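Local coordinates for protein YCGM (Escherichia coli, PDB 1NR9) that is a putative isomerase of the fumarylacetoacetate hydrolase family that binds a magnesium ion, at residues D55-L60 with H214-R219; A61-F66 with L104-V109; A86-V91 with I171-A176; K93-Y98 with I136-F141; T149-V154 with T208-G213. All coordinates share one frame; numbering follows the deposited sequence.

Contact 1: D55-L60 with H214-R219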
# COMPACT_ATOMS: atom_id res chain seq x y z
N ASP A 55 -13.99 -10.73 1.84
CA ASP A 55 -14.41 -12.12 1.92
C ASP A 55 -14.64 -12.75 0.54
O ASP A 55 -15.50 -12.30 -0.23
CB ASP A 55 -15.69 -12.20 2.74
CG ASP A 55 -15.90 -13.56 3.34
OD1 ASP A 55 -15.47 -14.55 2.71
OD2 ASP A 55 -16.50 -13.64 4.44
N LEU A 56 -13.88 -13.80 0.22
CA LEU A 56 -14.01 -14.48 -1.08
C LEU A 56 -15.29 -15.29 -1.19
O LEU A 56 -15.69 -15.68 -2.29
CB LEU A 56 -12.81 -15.41 -1.31
CG LEU A 56 -12.75 -16.17 -2.64
CD1 LEU A 56 -12.87 -15.22 -3.82
CD2 LEU A 56 -11.44 -16.94 -2.72
N ARG A 57 -15.94 -15.53 -0.05
CA ARG A 57 -17.16 -16.32 -0.02
C ARG A 57 -18.40 -15.53 -0.39
O ARG A 57 -19.42 -16.12 -0.75
CB ARG A 57 -17.34 -16.95 1.37
CG ARG A 57 -16.31 -18.01 1.72
CD ARG A 57 -15.78 -17.76 3.12
NE ARG A 57 -16.86 -17.76 4.09
CZ ARG A 57 -16.87 -17.05 5.22
NH1 ARG A 57 -15.85 -16.26 5.53
NH2 ARG A 57 -17.91 -17.12 6.03
N GLN A 58 -18.33 -14.21 -0.31
CA GLN A 58 -19.47 -13.38 -0.64
C GLN A 58 -19.36 -12.85 -2.06
O GLN A 58 -18.27 -12.87 -2.66
CB GLN A 58 -19.58 -12.21 0.35
CG GLN A 58 -19.70 -12.64 1.80
CD GLN A 58 -20.73 -13.75 2.02
OE1 GLN A 58 -21.90 -13.60 1.65
NE2 GLN A 58 -20.30 -14.86 2.62
N PRO A 59 -20.48 -12.38 -2.64
CA PRO A 59 -20.42 -11.86 -4.00
C PRO A 59 -19.22 -10.93 -4.15
O PRO A 59 -18.83 -10.28 -3.19
CB PRO A 59 -21.75 -11.12 -4.15
CG PRO A 59 -22.68 -12.02 -3.37
CD PRO A 59 -21.87 -12.37 -2.13
N LEU A 60 -18.64 -10.89 -5.35
CA LEU A 60 -17.48 -10.05 -5.61
C LEU A 60 -17.86 -8.74 -6.29
O LEU A 60 -18.62 -8.71 -7.26
CB LEU A 60 -16.47 -10.81 -6.48
CG LEU A 60 -16.01 -12.16 -5.95
CD1 LEU A 60 -14.67 -12.53 -6.56
CD2 LEU A 60 -15.89 -12.10 -4.43
N HIS A 214 -9.31 -28.00 -1.24
CA HIS A 214 -10.28 -27.04 -0.75
C HIS A 214 -10.86 -26.16 -1.85
O HIS A 214 -10.12 -25.64 -2.71
CB HIS A 214 -9.63 -26.18 0.33
CG HIS A 214 -9.29 -26.93 1.57
ND1 HIS A 214 -10.25 -27.34 2.47
CD2 HIS A 214 -8.11 -27.39 2.05
CE1 HIS A 214 -9.68 -28.02 3.45
NE2 HIS A 214 -8.38 -28.06 3.22
N SER A 215 -12.18 -25.99 -1.83
CA SER A 215 -12.85 -25.18 -2.83
C SER A 215 -13.92 -24.27 -2.26
O SER A 215 -14.53 -24.56 -1.23
CB SER A 215 -13.49 -26.06 -3.89
OG SER A 215 -12.53 -26.87 -4.53
N LEU A 216 -14.12 -23.17 -2.96
CA LEU A 216 -15.12 -22.17 -2.62
C LEU A 216 -15.66 -21.71 -3.94
O LEU A 216 -14.91 -21.61 -4.93
CB LEU A 216 -14.49 -20.97 -1.92
CG LEU A 216 -14.13 -21.08 -0.45
CD1 LEU A 216 -13.75 -19.68 0.05
CD2 LEU A 216 -15.31 -21.65 0.34
N THR A 217 -16.95 -21.43 -3.98
CA THR A 217 -17.55 -20.94 -5.20
C THR A 217 -18.28 -19.66 -4.87
O THR A 217 -19.07 -19.60 -3.92
CB THR A 217 -18.52 -21.98 -5.79
OG1 THR A 217 -17.81 -23.19 -6.07
CG2 THR A 217 -19.16 -21.46 -7.08
N THR A 218 -17.99 -18.61 -5.63
CA THR A 218 -18.65 -17.33 -5.43
C THR A 218 -19.10 -16.81 -6.81
O THR A 218 -19.07 -17.55 -7.79
CB THR A 218 -17.73 -16.33 -4.72
OG1 THR A 218 -18.51 -15.28 -4.14
CG2 THR A 218 -16.73 -15.74 -5.69
N ARG A 219 -19.53 -15.55 -6.89
CA ARG A 219 -19.99 -14.97 -8.14
C ARG A 219 -19.67 -13.48 -8.14
O ARG A 219 -19.43 -12.89 -7.09
CB ARG A 219 -21.50 -15.16 -8.29
CG ARG A 219 -22.31 -14.49 -7.20
CD ARG A 219 -23.78 -14.90 -7.26
NE ARG A 219 -24.52 -14.46 -6.07
CZ ARG A 219 -24.96 -13.22 -5.87
NH1 ARG A 219 -24.75 -12.27 -6.78
NH2 ARG A 219 -25.62 -12.92 -4.76
O HOH W 1 -20.02 -18.43 -1.98
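Thr218, on strand 214-219, points toward the turn of 55-60, and its side chain meets that loop at several places. CB lies 3.2 Å from Leu56 O, and CG2 passes the same oxygen before going on to the apolar side, 3.7 Å from Leu60 CG, the leucine and threonine side chains crossing at about a right angle. OG1, anti to the backbone N (chi1 -160°), is carried to Gln58 O at 2.8 Å and donates a weak hydrogen bond to it. The loop is a type I turn from Asp55 to Gln58, reinforced by an Asx turn in which Asp55 OD1 accepts from Arg57 N at 3.0 Å. Past the turn, Leu60 N donates to Arg219 O at 2.8 Å in a fairly straight bond (161° at the hydrogen). The extended Arg219 side chain lies beside Pro59, pointing the same way, with Pro59 CG over one guanidinium face and 3.4 Å from Arg219 NH2. At the other end the bent aliphatic part of Arg57 meets Leu216, with Arg57 CG 3.5 Å from Leu216 CD1. A water donates to both Arg57 O and Thr217 O, bridging the two backbones. Strand 214-219 is one of the two outer strands, within this chain, of the four-stranded antiparallel sheet; Leu216 and Thr218 pair by backbone with Val209 and Leu207 of strand 206-211. Leu56 and Leu60 also pack on Pro131 of strand 130-137, so the loop after strand 53-55 links the edge of this sheet to the larger mixed sheet.

Contact 2: A61-F66 with L104-V109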
# COMPACT_ATOMS: atom_id res chain seq x y z
N ALA A 61 -17.30 -7.65 -5.79
CA ALA A 61 -17.57 -6.33 -6.34
C ALA A 61 -16.44 -5.85 -7.23
O ALA A 61 -15.32 -5.63 -6.75
CB ALA A 61 -17.78 -5.35 -5.20
N ILE A 62 -16.72 -5.67 -8.52
CA ILE A 62 -15.70 -5.20 -9.44
C ILE A 62 -16.05 -3.87 -10.10
O ILE A 62 -17.21 -3.63 -10.44
CB ILE A 62 -15.41 -6.23 -10.58
CG1 ILE A 62 -16.68 -6.49 -11.39
CG2 ILE A 62 -14.84 -7.53 -9.98
CD1 ILE A 62 -16.50 -7.50 -12.51
N PRO A 63 -15.06 -3.00 -10.28
CA PRO A 63 -15.25 -1.69 -10.91
C PRO A 63 -15.84 -1.93 -12.29
O PRO A 63 -15.64 -3.00 -12.88
CB PRO A 63 -13.83 -1.14 -11.02
CG PRO A 63 -13.12 -1.78 -9.87
CD PRO A 63 -13.65 -3.19 -9.89
N SER A 64 -16.56 -0.96 -12.82
CA SER A 64 -17.17 -1.13 -14.13
C SER A 64 -16.78 -0.04 -15.13
O SER A 64 -17.04 -0.16 -16.32
CB SER A 64 -18.69 -1.18 -13.99
OG SER A 64 -19.18 -0.06 -13.27
N ASP A 65 -16.13 1.02 -14.63
CA ASP A 65 -15.75 2.14 -15.49
C ASP A 65 -14.23 2.34 -15.61
O ASP A 65 -13.77 3.45 -15.88
CB ASP A 65 -16.39 3.43 -14.95
CG ASP A 65 -17.74 3.18 -14.29
OD1 ASP A 65 -18.65 2.66 -14.96
OD2 ASP A 65 -17.88 3.52 -13.09
N PHE A 66 -13.46 1.27 -15.43
CA PHE A 66 -12.00 1.37 -15.50
C PHE A 66 -11.37 0.36 -16.44
O PHE A 66 -10.15 0.21 -16.46
CB PHE A 66 -11.41 1.19 -14.11
CG PHE A 66 -11.69 2.34 -13.18
CD1 PHE A 66 -11.94 2.11 -11.83
CD2 PHE A 66 -11.65 3.65 -13.64
CE1 PHE A 66 -12.13 3.18 -10.95
CE2 PHE A 66 -11.85 4.72 -12.78
CZ PHE A 66 -12.09 4.48 -11.43
N LEU A 104 -6.89 -9.59 -7.92
CA LEU A 104 -7.71 -8.87 -8.86
C LEU A 104 -6.93 -7.67 -9.38
O LEU A 104 -6.37 -6.91 -8.58
CB LEU A 104 -8.98 -8.39 -8.16
CG LEU A 104 -10.25 -9.17 -8.47
CD1 LEU A 104 -9.94 -10.64 -8.71
CD2 LEU A 104 -11.22 -8.98 -7.30
N THR A 105 -6.89 -7.51 -10.70
CA THR A 105 -6.15 -6.40 -11.28
C THR A 105 -6.82 -5.75 -12.48
O THR A 105 -7.49 -6.42 -13.27
CB THR A 105 -4.71 -6.86 -11.68
OG1 THR A 105 -4.33 -6.22 -12.90
CG2 THR A 105 -4.64 -8.36 -11.85
N LEU A 106 -6.66 -4.44 -12.60
CA LEU A 106 -7.22 -3.67 -13.71
C LEU A 106 -6.16 -3.61 -14.84
O LEU A 106 -5.39 -2.64 -14.92
CB LEU A 106 -7.56 -2.25 -13.25
CG LEU A 106 -8.74 -2.10 -12.28
CD1 LEU A 106 -8.88 -0.64 -11.86
CD2 LEU A 106 -10.02 -2.57 -12.96
N ARG A 107 -6.15 -4.64 -15.70
CA ARG A 107 -5.17 -4.74 -16.79
C ARG A 107 -5.03 -3.52 -17.67
O ARG A 107 -3.92 -3.04 -17.90
CB ARG A 107 -5.44 -5.95 -17.67
CG ARG A 107 -5.49 -7.27 -16.93
CD ARG A 107 -4.28 -7.57 -16.05
NE ARG A 107 -3.05 -7.85 -16.79
CZ ARG A 107 -1.93 -8.25 -16.21
NH1 ARG A 107 -1.88 -8.43 -14.90
NH2 ARG A 107 -0.84 -8.47 -16.95
N ASP A 108 -6.14 -3.03 -18.20
CA ASP A 108 -6.08 -1.85 -19.06
C ASP A 108 -5.28 -0.73 -18.37
O ASP A 108 -4.32 -0.20 -18.93
CB ASP A 108 -7.50 -1.38 -19.38
CG ASP A 108 -8.24 -2.34 -20.30
OD1 ASP A 108 -7.91 -3.54 -20.27
OD2 ASP A 108 -9.16 -1.90 -21.03
N VAL A 109 -5.69 -0.41 -17.15
CA VAL A 109 -5.04 0.62 -16.35
C VAL A 109 -3.56 0.34 -16.09
O VAL A 109 -2.73 1.25 -16.12
CB VAL A 109 -5.71 0.77 -14.99
CG1 VAL A 109 -4.94 1.77 -14.14
CG2 VAL A 109 -7.17 1.19 -15.17
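Phe66 and Leu106 form the centre of this small apolar contact, their side chains crossing obliquely. Leu106 CD1 is 3.8 Å from Phe66 CB and 4.1 Å from Phe66 CD1, so the methyl touches the root of the ring. The second branch of the leucine looks toward the proline earlier in the loop, with Leu106 CD2 4.4 Å from Pro63 CG. Val109 adds its CG2, which is anti to the carbonyl carbon and comes 3.4 Å from Phe66 O. These are van der Waals touches between a loop and the N-cap and first turn of a helix. One shell out, Leu106 sits at the N-cap position of helix 107-116 and also packs on Phe126 and Val69. Asp108, on the first turn, brings CB toward Phe66 O while its OD1 is hydrogen-bonded to Ser68 OG, farther along the same loop. The ring of Phe66 stacks on Phe181 of the second subunit, which ties this surface loop to the dimer interface. The Leu106 side chain lies about 12 Å from the magnesium ion, a ligand of which, Asp103, immediately precedes this segment. The contact thus lays the loop leading into strand 69-79 against the start of helix 107-116, with helix 121-124 packing on Val109.

Contact 3: A86-V91 with I171-A176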
# COMPACT_ATOMS: atom_id res chain seq x y z
N ALA A 86 14.41 -10.58 7.79
CA ALA A 86 14.42 -11.93 8.35
C ALA A 86 15.18 -13.02 7.61
O ALA A 86 15.41 -12.94 6.41
CB ALA A 86 12.99 -12.38 8.57
N THR A 87 15.54 -14.06 8.36
CA THR A 87 16.23 -15.22 7.83
C THR A 87 15.12 -16.25 7.55
O THR A 87 14.03 -16.17 8.13
CB THR A 87 17.20 -15.85 8.86
OG1 THR A 87 16.44 -16.59 9.83
CG2 THR A 87 18.00 -14.78 9.57
N GLU A 88 15.41 -17.21 6.69
CA GLU A 88 14.41 -18.22 6.36
C GLU A 88 13.93 -18.97 7.58
O GLU A 88 12.77 -19.36 7.63
CB GLU A 88 14.96 -19.19 5.34
CG GLU A 88 15.50 -18.50 4.11
CD GLU A 88 15.55 -19.42 2.91
OE1 GLU A 88 15.56 -20.66 3.10
OE2 GLU A 88 15.58 -18.89 1.76
N GLU A 89 14.80 -19.16 8.58
CA GLU A 89 14.37 -19.87 9.78
C GLU A 89 13.25 -19.09 10.46
O GLU A 89 12.32 -19.67 11.01
CB GLU A 89 15.51 -20.07 10.78
CG GLU A 89 15.10 -20.99 11.93
CD GLU A 89 16.03 -20.94 13.13
OE1 GLU A 89 17.25 -21.11 12.94
OE2 GLU A 89 15.53 -20.74 14.26
N HIS A 90 13.37 -17.76 10.43
CA HIS A 90 12.37 -16.88 11.02
C HIS A 90 11.07 -16.97 10.22
O HIS A 90 10.00 -17.16 10.80
CB HIS A 90 12.91 -15.45 11.03
CG HIS A 90 14.02 -15.23 12.01
ND1 HIS A 90 14.97 -14.23 11.85
CD2 HIS A 90 14.32 -15.86 13.17
CE1 HIS A 90 15.80 -14.26 12.88
NE2 HIS A 90 15.43 -15.24 13.69
N VAL A 91 11.18 -16.84 8.90
CA VAL A 91 10.02 -16.93 8.04
C VAL A 91 9.28 -18.20 8.42
O VAL A 91 8.14 -18.14 8.89
CB VAL A 91 10.41 -17.01 6.53
CG1 VAL A 91 9.17 -17.30 5.67
CG2 VAL A 91 11.06 -15.70 6.09
N ILE A 171 8.21 -20.07 -1.47
CA ILE A 171 7.52 -19.32 -0.44
C ILE A 171 8.38 -18.71 0.66
O ILE A 171 8.34 -17.50 0.84
CB ILE A 171 6.41 -20.15 0.22
CG1 ILE A 171 5.40 -20.60 -0.85
CG2 ILE A 171 5.71 -19.33 1.31
CD1 ILE A 171 4.27 -21.46 -0.30
N VAL A 172 9.15 -19.51 1.40
CA VAL A 172 9.95 -18.88 2.45
C VAL A 172 11.04 -17.94 1.91
O VAL A 172 11.35 -16.93 2.53
CB VAL A 172 10.60 -19.92 3.42
CG1 VAL A 172 9.61 -21.00 3.79
CG2 VAL A 172 11.85 -20.49 2.82
N PRO A 173 11.63 -18.25 0.74
CA PRO A 173 12.67 -17.33 0.24
C PRO A 173 12.06 -15.98 -0.12
O PRO A 173 12.58 -14.92 0.25
CB PRO A 173 13.22 -18.05 -1.00
CG PRO A 173 12.97 -19.49 -0.70
CD PRO A 173 11.58 -19.47 -0.09
N LEU A 174 10.95 -16.02 -0.86
CA LEU A 174 10.26 -14.81 -1.29
C LEU A 174 9.91 -13.95 -0.09
O LEU A 174 10.24 -12.76 -0.05
CB LEU A 174 9.00 -15.18 -2.08
CG LEU A 174 8.18 -14.06 -2.75
CD1 LEU A 174 9.06 -13.23 -3.69
CD2 LEU A 174 7.02 -14.68 -3.51
N ILE A 175 9.24 -14.54 0.90
CA ILE A 175 8.87 -13.79 2.11
C ILE A 175 10.12 -13.20 2.75
O ILE A 175 10.11 -12.05 3.19
CB ILE A 175 8.15 -14.69 3.14
CG1 ILE A 175 6.74 -15.01 2.63
CG2 ILE A 175 8.08 -14.01 4.50
CD1 ILE A 175 5.95 -15.94 3.54
N ALA A 176 11.18 -13.99 2.82
CA ALA A 176 12.43 -13.52 3.40
C ALA A 176 12.89 -12.31 2.60
O ALA A 176 13.29 -11.32 3.18
CB ALA A 176 13.48 -14.62 3.35
O HOH W 2 15.85 -10.38 4.63
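Val91 meets helix 171-178 with both methyls, because CG1 stands anti to its backbone N (chi1 172°) and CG2 anti to its carbonyl carbon, splaying them over two parts of that helix. Glu88, one turn earlier, has CG anti to the carbonyl carbon (chi1 -54°) and an extended chain beyond, so its carboxylate reaches across as well. The motif is helix-helix packing, with the start of helix 88-94 laid against helix 171-178. Val91 CG1 settles between Val172 and Ile175, 3.7 Å from Val172 CB and 3.7 Å from Ile175 CG2. Val91 CG2 instead leans on Ala176, 3.8 Å from its CB. The loop before the cap also passes close to the helix, the CA atoms of Ala86 and Ala176 being 5.6 Å apart. Glu88 crosses Val172 at about a right angle, its OE1 3.7 Å from Val172 CG2, while OE2 lies 3.6 Å from Pro173 CG; these carboxylate contacts are plain packing at the outer side of the contact. The apolar part is backed from within by the mixed sheet, since Ile175 also packs on Val77, and by Leu83 and Leu184 from loops. Helix 88-94 is capped by Thr87, whose OG1 accepts a weak bond from His90 N. Just before the cap, the loop is stitched to the other helix by polar groups: Ser179 OG is hydrogen-bonded to both Ala86 N and Ala176 O. A water completes the join, donating to Ala86 O and to Ala176 O, each at 3.1 Å.

Contact 4: K93-Y98 with I136-F141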
# COMPACT_ATOMS: atom_id res chain seq x y z
N LYS A 93 9.22 -20.32 10.95
CA LYS A 93 8.57 -20.25 12.25
C LYS A 93 7.42 -19.25 12.36
O LYS A 93 6.54 -19.40 13.22
CB LYS A 93 9.61 -19.94 13.33
CG LYS A 93 10.32 -21.17 13.88
CD LYS A 93 9.35 -22.04 14.66
CE LYS A 93 10.04 -23.21 15.32
NZ LYS A 93 9.08 -24.06 16.06
N ALA A 94 7.40 -18.25 11.50
CA ALA A 94 6.37 -17.22 11.57
C ALA A 94 5.09 -17.40 10.75
O ALA A 94 4.03 -16.94 11.18
CB ALA A 94 6.98 -15.87 11.25
N ILE A 95 5.16 -18.06 9.60
CA ILE A 95 3.94 -18.20 8.80
C ILE A 95 2.87 -18.92 9.61
O ILE A 95 3.10 -20.00 10.15
CB ILE A 95 4.22 -18.88 7.43
CG1 ILE A 95 3.49 -20.20 7.35
CG2 ILE A 95 5.70 -18.99 7.19
CD1 ILE A 95 2.02 -20.03 7.02
N ALA A 96 1.69 -18.30 9.68
CA ALA A 96 0.55 -18.79 10.46
C ALA A 96 -0.51 -19.63 9.75
O ALA A 96 -1.35 -20.25 10.40
CB ALA A 96 -0.13 -17.60 11.17
N GLY A 97 -0.49 -19.64 8.42
CA GLY A 97 -1.49 -20.42 7.71
C GLY A 97 -1.48 -20.19 6.21
O GLY A 97 -0.72 -19.36 5.72
N TYR A 98 -2.33 -20.93 5.50
CA TYR A 98 -2.43 -20.81 4.05
C TYR A 98 -3.90 -20.81 3.63
O TYR A 98 -4.73 -21.48 4.26
CB TYR A 98 -1.71 -21.98 3.38
CG TYR A 98 -0.31 -22.22 3.89
CD1 TYR A 98 0.80 -21.71 3.22
CD2 TYR A 98 -0.09 -22.98 5.04
CE1 TYR A 98 2.09 -21.95 3.68
CE2 TYR A 98 1.19 -23.23 5.51
CZ TYR A 98 2.27 -22.71 4.83
OH TYR A 98 3.54 -22.97 5.29
N ILE A 136 -5.91 -21.91 6.61
CA ILE A 136 -5.71 -23.21 7.22
C ILE A 136 -4.42 -23.10 8.02
O ILE A 136 -3.35 -22.79 7.48
CB ILE A 136 -5.59 -24.29 6.14
CG1 ILE A 136 -6.96 -24.53 5.51
CG2 ILE A 136 -5.05 -25.57 6.73
CD1 ILE A 136 -6.88 -25.36 4.25
N PRO A 137 -4.50 -23.33 9.35
CA PRO A 137 -3.36 -23.26 10.27
C PRO A 137 -2.14 -23.95 9.70
O PRO A 137 -2.24 -25.03 9.12
CB PRO A 137 -3.90 -23.94 11.52
CG PRO A 137 -5.35 -23.49 11.51
CD PRO A 137 -5.74 -23.71 10.07
N ALA A 138 -0.98 -23.32 9.87
CA ALA A 138 0.26 -23.89 9.34
C ALA A 138 0.40 -25.37 9.68
O ALA A 138 0.54 -26.20 8.78
CB ALA A 138 1.45 -23.12 9.88
N ALA A 139 0.36 -25.68 10.97
CA ALA A 139 0.48 -27.06 11.42
C ALA A 139 -0.88 -27.75 11.44
O ALA A 139 -1.28 -28.35 12.44
CB ALA A 139 1.13 -27.10 12.80
N GLU A 140 -1.58 -27.66 10.33
CA GLU A 140 -2.90 -28.26 10.20
C GLU A 140 -3.13 -28.41 8.70
O GLU A 140 -4.08 -29.04 8.25
CB GLU A 140 -3.96 -27.34 10.82
CG GLU A 140 -5.32 -27.99 11.05
CD GLU A 140 -6.14 -27.26 12.11
OE1 GLU A 140 -5.66 -27.15 13.27
OE2 GLU A 140 -7.26 -26.81 11.80
N PHE A 141 -2.21 -27.82 7.94
CA PHE A 141 -2.25 -27.87 6.49
C PHE A 141 -1.74 -29.24 6.07
O PHE A 141 -0.57 -29.57 6.29
CB PHE A 141 -1.34 -26.78 5.91
CG PHE A 141 -1.39 -26.67 4.41
CD1 PHE A 141 -2.46 -26.04 3.79
CD2 PHE A 141 -0.36 -27.18 3.62
CE1 PHE A 141 -2.51 -25.92 2.39
CE2 PHE A 141 -0.40 -27.06 2.23
CZ PHE A 141 -1.48 -26.43 1.61
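Tyr98 and Ile136 form a hydrogen-bonded antiparallel pair where strand 95-102 meets the end of strand 130-137 in the mixed sheet. Tyr98 N gives to Ile136 O at 2.9 Å and Ile136 N returns a bond to Tyr98 O at 2.7 Å. Next comes the tight part, where Gly97 and Pro137 pass with CA atoms 4.3 Å apart and Gly97 CA faces Ile136 O. Gly97 and Ala96 both oppose Leu78 on the other neighbouring strand, a classic beta bulge. A third bond, Ala138 N to Ala96 O at 3.1 Å, arrives from above the carbonyl plane (57° out of it) as the chain bends away from the strand. The looser side lies here: Pro137 points away, and after Ala138 the chain swings outward through an inverse gamma turn centred on Ala139 to the exposed Glu140. Phe141 brings it back. With CG anti to the backbone N (chi1 -175°), the Phe141 ring reaches the Tyr98 ring, the two planes inclined at 42° and the centroids 4.9 Å apart. Tyr98 CD2 lies over one face of the Phe141 ring, 4.0 Å from Phe141 CG, while Ile95 CD1 sits over a face of the Tyr98 ring, toward its rim. The Phe141 ring in turn takes Ile136 CG2 at its edge, in plane.

Contact 5: T149-V154 with T208-G213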
# COMPACT_ATOMS: atom_id res chain seq x y z
N THR A 149 -1.81 -27.64 -5.19
CA THR A 149 -2.61 -27.41 -6.39
C THR A 149 -3.45 -26.13 -6.33
O THR A 149 -4.14 -25.88 -5.35
CB THR A 149 -3.54 -28.62 -6.62
OG1 THR A 149 -2.88 -29.56 -7.47
CG2 THR A 149 -4.88 -28.20 -7.23
N LEU A 150 -3.37 -25.33 -7.39
CA LEU A 150 -4.13 -24.08 -7.49
C LEU A 150 -4.96 -24.07 -8.77
O LEU A 150 -4.44 -24.28 -9.86
CB LEU A 150 -3.19 -22.87 -7.51
CG LEU A 150 -2.39 -22.53 -6.25
CD1 LEU A 150 -1.51 -21.32 -6.54
CD2 LEU A 150 -3.35 -22.24 -5.09
N SER A 151 -6.26 -23.81 -8.65
CA SER A 151 -7.12 -23.79 -9.82
C SER A 151 -8.26 -22.79 -9.71
O SER A 151 -8.75 -22.51 -8.61
CB SER A 151 -7.70 -25.18 -10.08
OG SER A 151 -8.45 -25.62 -8.97
N LEU A 152 -8.67 -22.27 -10.86
CA LEU A 152 -9.77 -21.32 -10.93
C LEU A 152 -10.64 -21.60 -12.15
O LEU A 152 -10.15 -21.65 -13.29
CB LEU A 152 -9.26 -19.88 -11.02
CG LEU A 152 -10.31 -18.77 -11.19
CD1 LEU A 152 -9.66 -17.43 -10.94
CD2 LEU A 152 -10.87 -18.78 -12.60
N SER A 153 -11.93 -21.78 -11.92
CA SER A 153 -12.81 -22.02 -13.05
C SER A 153 -13.84 -20.91 -13.11
O SER A 153 -14.31 -20.42 -12.09
CB SER A 153 -13.50 -23.37 -12.91
OG SER A 153 -14.32 -23.40 -11.76
N VAL A 154 -14.16 -20.48 -14.32
CA VAL A 154 -15.16 -19.44 -14.49
C VAL A 154 -16.28 -20.11 -15.27
O VAL A 154 -16.05 -20.70 -16.33
CB VAL A 154 -14.62 -18.25 -15.28
CG1 VAL A 154 -15.68 -17.17 -15.38
CG2 VAL A 154 -13.38 -17.72 -14.62
N THR A 208 -15.17 -20.66 -9.24
CA THR A 208 -14.83 -21.49 -8.11
C THR A 208 -13.29 -21.59 -8.04
O THR A 208 -12.63 -21.93 -9.02
CB THR A 208 -15.52 -22.89 -8.20
OG1 THR A 208 -14.78 -23.75 -9.06
CG2 THR A 208 -16.91 -22.74 -8.78
N VAL A 209 -12.73 -21.21 -6.90
CA VAL A 209 -11.29 -21.22 -6.68
C VAL A 209 -10.94 -22.48 -5.90
O VAL A 209 -11.75 -22.97 -5.10
CB VAL A 209 -10.85 -19.98 -5.88
CG1 VAL A 209 -11.51 -19.98 -4.52
CG2 VAL A 209 -9.35 -19.97 -5.70
N THR A 210 -9.75 -23.02 -6.12
CA THR A 210 -9.36 -24.25 -5.43
C THR A 210 -7.89 -24.40 -5.13
O THR A 210 -7.05 -24.12 -5.98
CB THR A 210 -9.77 -25.48 -6.25
OG1 THR A 210 -11.18 -25.65 -6.17
CG2 THR A 210 -9.08 -26.72 -5.74
N PHE A 211 -7.58 -24.87 -3.93
CA PHE A 211 -6.20 -25.10 -3.57
C PHE A 211 -6.14 -26.32 -2.65
O PHE A 211 -6.85 -26.39 -1.65
CB PHE A 211 -5.56 -23.85 -2.94
CG PHE A 211 -5.78 -23.70 -1.45
CD1 PHE A 211 -4.77 -24.04 -0.55
CD2 PHE A 211 -6.98 -23.20 -0.95
CE1 PHE A 211 -4.97 -23.89 0.83
CE2 PHE A 211 -7.18 -23.05 0.42
CZ PHE A 211 -6.16 -23.40 1.32
N ASP A 212 -5.33 -27.29 -3.07
CA ASP A 212 -5.12 -28.56 -2.36
C ASP A 212 -6.29 -29.12 -1.56
O ASP A 212 -6.30 -29.09 -0.33
CB ASP A 212 -3.90 -28.47 -1.44
CG ASP A 212 -2.65 -29.05 -2.09
OD1 ASP A 212 -1.64 -29.22 -1.37
OD2 ASP A 212 -2.69 -29.33 -3.31
N GLY A 213 -7.28 -29.64 -2.27
CA GLY A 213 -8.42 -30.24 -1.58
C GLY A 213 -9.47 -29.31 -1.03
O GLY A 213 -10.45 -29.76 -0.42
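Strand 149-154 and the 208-211 part of strand 206-211 run antiparallel as a regular beta ladder, Ser151 with Thr210 and Ser153 with Thr208 in hydrogen-bonded pairs, their axes 4.6 Å apart and at 175°. Ser151 N reaches Thr210 O at 2.8 Å, and Ser153 N reaches Thr208 O at 3.0 Å. These are the two middle strands of the four-stranded sheet, between 157-163 and 214-219. One face carries Leu150, Leu152, Val209 and Phe211, and it packs on Val100, Leu102 and Val73 of the mixed sheet, two sheets meeting face to face. Leu150 CD2 lies 3.5 Å from Phe211 CB, and Phe211 also touches Phe141. The other face is polar. Thr208 OG1 donates to Ser153 OG at 2.8 Å; both oxygens stand between the backbone N and the carbonyl carbon (chi1 63° for Ser153), which sets them facing each other. Thr210 OG1 turns instead to Ser215 OG on the next strand. Where the ladder ends, Asp212 closes it, though poorly ordered: its OD1 is bonded to Thr148 OG1, and OD2 takes the N-H of Thr149 at 2.7 Å, nearly straight (176°) and from above the carboxylate plane.

Contacts 1 and 5 share the four-stranded antiparallel sheet: their centres are 11 Å apart, and strands 206-211 and 214-219 are neighbours in it. Contact 4 lies on the mixed sheet and touches contact 5 through Phe141 and Ile136 on Phe211, and contact 1 through Ile136 on His214. Contact 3, 14 Å from contact 4 between centres, uses the same helix 88-94. The first segments of contacts 1 and 2 adjoin in the sequence, yet contact 2 sits at the far side from contacts 3 and 4, each 32 Å away between centres, and reaches the second subunit. Segments 55-60 and 214-219 are separated by 153 residues, so that contacts 2 to 5 fall between the outer ends of contact 1.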